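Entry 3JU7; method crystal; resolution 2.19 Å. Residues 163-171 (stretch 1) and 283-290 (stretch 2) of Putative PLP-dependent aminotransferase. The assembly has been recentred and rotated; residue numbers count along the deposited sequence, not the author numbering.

Stretch 1, residues 163-171: APGFGLMNG
Stretch 2, residues 283-290: TEAVIQQF

Two chain segments that lie far apart in sequence can pack closely without sharing a single direct backbone hydrogen bond, and residues 163-171 and 283-290 of this putative PLP-dependent aminotransferase illustrate how. They run antiparallel, with Pro164 beside Gln289 (CA-CA 7.1 Å), Leu168 beside Ile287 (5.8 Å) and Asn170 beside Ala285 (6.2 Å), and bury 411 Å² between them, counting both sides. Stretch 2 is irregular but largely extended from Ala285 to Gln288 (phi/psi -158/145, -151/145, -115/132 and -109/121), so CA-to-CB bonds alternate: Ala285, Ile287 and Gln289 point toward stretch 1, Val286 and Gln288 away.

Ala163 (-45/-46) makes no contact. Pro164 (-95/14, C-gamma endo) points toward stretch 2, its CB 3.4 Å from NE2 of Gln289, whose fully extended side chain (chi1 -174°, chi2 176°) reaches across to it. Here a water replaces direct backbone pairing: it donates to Pro164 O (3.0 Å) and to Ile287 O (2.6 Å), and accepts a weak bond from Gln289 N (3.3 Å).

A type II turn from Gly165 to Leu168 follows, closed by Leu168 N to Gly165 O at 3.1 Å. Gly165 (-112/12) lays its CA 4.0 Å from CG2 of Ile287. The CA-to-CB bond of Phe166 (-66/139, chi1 t, chi2 70°) points away, yet its carbonyl O lies 3.8 Å from Ile287 CD1. At Gly167 (91/-1) a CB would jam against the carbonyl O of Phe166, so the turn itself calls for glycine.

Ile287, with both chi angles t, is the most extensively covered residue, at 84 Å². Its branched, apolar side chain suits this buried place, spreading CG2 and CD1 along the turn. Leu168 (-76/114; chi1 t, chi2 p) complements it: CB sits 4.1 Å from Ile287 CG2, and although its CA-to-CB bond points sideways, CD1 comes within 4.0 Å of Ala285 CB and 3.7 Å of both Val286 C and Ile287 N.

The chain then becomes a short strand. Met169, present as selenomethionine (-114/145; chi1 and chi2 m, chi3 -142°), points away, leaving its carbonyl O 3.9 Å from Ala285 CB. Asn170 (-152/117; chi1 t, chi2 8°) points toward stretch 2. Its CB meets Ala285 CB at 4.0 Å, a close approach between small groups, while ND2 donates a weak hydrogen bond to OE1 of exposed Glu284 (-76/-30; m, t, chi3 57°) at 3.3 Å. Apolar packing thus gives way to a polar contact before Gly171 (61/38), whose positive phi favours glycine, leaves the interface.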

# COMPACT_ATOMS: atom_id res chain seq x y z
N ALA A 163 -5.54 -6.13 13.90
CA ALA A 163 -5.29 -6.71 12.57
C ALA A 163 -5.96 -8.05 12.36
O ALA A 163 -6.60 -8.25 11.34
CB ALA A 163 -3.77 -6.81 12.28
N PRO A 164 -5.87 -8.97 13.34
CA PRO A 164 -6.49 -10.27 13.09
C PRO A 164 -7.92 -10.48 13.62
O PRO A 164 -8.40 -11.61 13.64
CB PRO A 164 -5.53 -11.24 13.78
CG PRO A 164 -4.81 -10.46 14.79
CD PRO A 164 -4.92 -9.01 14.48
N GLY A 165 -8.60 -9.41 13.99
CA GLY A 165 -9.83 -9.53 14.77
C GLY A 165 -11.09 -9.14 14.06
O GLY A 165 -12.10 -9.03 14.70
N PHE A 166 -11.06 -8.94 12.74
CA PHE A 166 -12.31 -8.61 12.06
C PHE A 166 -13.25 -9.80 12.14
O PHE A 166 -12.85 -10.93 11.91
CB PHE A 166 -12.05 -8.24 10.60
CG PHE A 166 -13.19 -7.60 9.94
CD1 PHE A 166 -13.57 -6.31 10.29
CD2 PHE A 166 -13.91 -8.27 8.95
CE1 PHE A 166 -14.65 -5.70 9.67
CE2 PHE A 166 -14.98 -7.68 8.33
CZ PHE A 166 -15.36 -6.39 8.69
N GLY A 167 -14.51 -9.52 12.38
CA GLY A 167 -15.51 -10.54 12.54
C GLY A 167 -15.67 -10.98 13.97
O GLY A 167 -16.49 -11.82 14.24
N LEU A 168 -14.89 -10.42 14.90
CA LEU A 168 -14.99 -10.76 16.34
C LEU A 168 -16.21 -10.12 17.01
O LEU A 168 -16.28 -8.89 17.19
CB LEU A 168 -13.72 -10.36 17.09
CG LEU A 168 -13.71 -10.65 18.58
CD1 LEU A 168 -13.94 -12.17 18.84
CD2 LEU A 168 -12.35 -10.15 19.18
N MSE A 169 -17.12 -10.98 17.43
CA MSE A 169 -18.39 -10.63 18.08
C MSE A 169 -18.42 -11.11 19.52
O MSE A 169 -17.92 -12.18 19.84
CB MSE A 169 -19.51 -11.39 17.38
CG MSE A 169 -19.56 -11.19 15.88
SE MSE A 169 -20.22 -9.45 15.51
CE MSE A 169 -21.26 -9.92 13.97
N ASN A 170 -19.06 -10.34 20.39
CA ASN A 170 -19.21 -10.74 21.79
C ASN A 170 -20.48 -10.10 22.28
O ASN A 170 -20.61 -8.88 22.30
CB ASN A 170 -18.02 -10.27 22.62
CG ASN A 170 -18.07 -10.74 24.07
OD1 ASN A 170 -18.92 -11.53 24.44
ND2 ASN A 170 -17.13 -10.26 24.90
N GLY A 171 -21.44 -10.94 22.65
CA GLY A 171 -22.74 -10.49 23.09
C GLY A 171 -23.42 -9.72 21.99
O GLY A 171 -24.05 -8.72 22.24
N THR A 283 -9.36 -14.50 27.95
CA THR A 283 -10.16 -13.51 27.22
C THR A 283 -11.61 -13.95 27.06
O THR A 283 -11.90 -15.14 27.09
CB THR A 283 -9.50 -13.16 25.82
OG1 THR A 283 -10.22 -12.09 25.20
CG2 THR A 283 -9.43 -14.36 24.88
N GLU A 284 -12.53 -13.00 26.90
CA GLU A 284 -13.96 -13.34 26.80
C GLU A 284 -14.35 -13.92 25.44
O GLU A 284 -15.28 -14.68 25.34
CB GLU A 284 -14.83 -12.10 27.01
CG GLU A 284 -14.68 -11.35 28.32
CD GLU A 284 -15.64 -10.15 28.38
OE1 GLU A 284 -16.87 -10.37 28.23
OE2 GLU A 284 -15.17 -9.00 28.55
N ALA A 285 -13.65 -13.52 24.39
CA ALA A 285 -14.02 -13.91 23.05
C ALA A 285 -12.79 -13.78 22.16
O ALA A 285 -11.96 -12.90 22.38
CB ALA A 285 -15.16 -13.02 22.53
N VAL A 286 -12.66 -14.68 21.20
CA VAL A 286 -11.52 -14.66 20.32
C VAL A 286 -11.94 -15.23 18.98
O VAL A 286 -12.77 -16.10 18.94
CB VAL A 286 -10.32 -15.46 20.92
CG1 VAL A 286 -10.70 -16.90 21.13
CG2 VAL A 286 -9.08 -15.36 20.02
N ILE A 287 -11.39 -14.72 17.90
CA ILE A 287 -11.52 -15.38 16.61
C ILE A 287 -10.10 -15.79 16.23
O ILE A 287 -9.16 -14.99 16.33
CB ILE A 287 -12.19 -14.48 15.55
CG1 ILE A 287 -12.38 -15.26 14.28
CG2 ILE A 287 -11.37 -13.20 15.24
CD1 ILE A 287 -13.12 -14.46 13.26
N GLN A 288 -9.93 -17.04 15.81
CA GLN A 288 -8.58 -17.62 15.74
C GLN A 288 -7.96 -17.87 14.35
O GLN A 288 -8.46 -18.60 13.51
CB GLN A 288 -8.55 -18.87 16.58
CG GLN A 288 -8.99 -18.61 18.01
CD GLN A 288 -8.42 -19.61 18.93
OE1 GLN A 288 -8.53 -20.81 18.68
NE2 GLN A 288 -7.75 -19.15 19.96
N GLN A 289 -6.83 -17.21 14.17
CA GLN A 289 -5.96 -17.32 13.00
C GLN A 289 -5.13 -18.60 13.12
O GLN A 289 -4.76 -19.21 12.14
CB GLN A 289 -5.03 -16.11 13.03
CG GLN A 289 -4.14 -15.92 11.88
CD GLN A 289 -3.36 -14.64 12.00
OE1 GLN A 289 -2.56 -14.33 11.14
NE2 GLN A 289 -3.57 -13.90 13.11
N PHE A 290 -4.78 -18.92 14.36
CA PHE A 290 -4.02 -20.12 14.75
C PHE A 290 -4.38 -20.32 16.23
O PHE A 290 -5.19 -19.55 16.77
CB PHE A 290 -2.50 -19.94 14.56
CG PHE A 290 -1.95 -18.63 15.07
CD1 PHE A 290 -1.63 -18.47 16.42
CD2 PHE A 290 -1.74 -17.55 14.19
CE1 PHE A 290 -1.09 -17.25 16.90
CE2 PHE A 290 -1.20 -16.33 14.64
CZ PHE A 290 -0.86 -16.16 15.99
O HOH W 1 -7.19 -14.04 14.90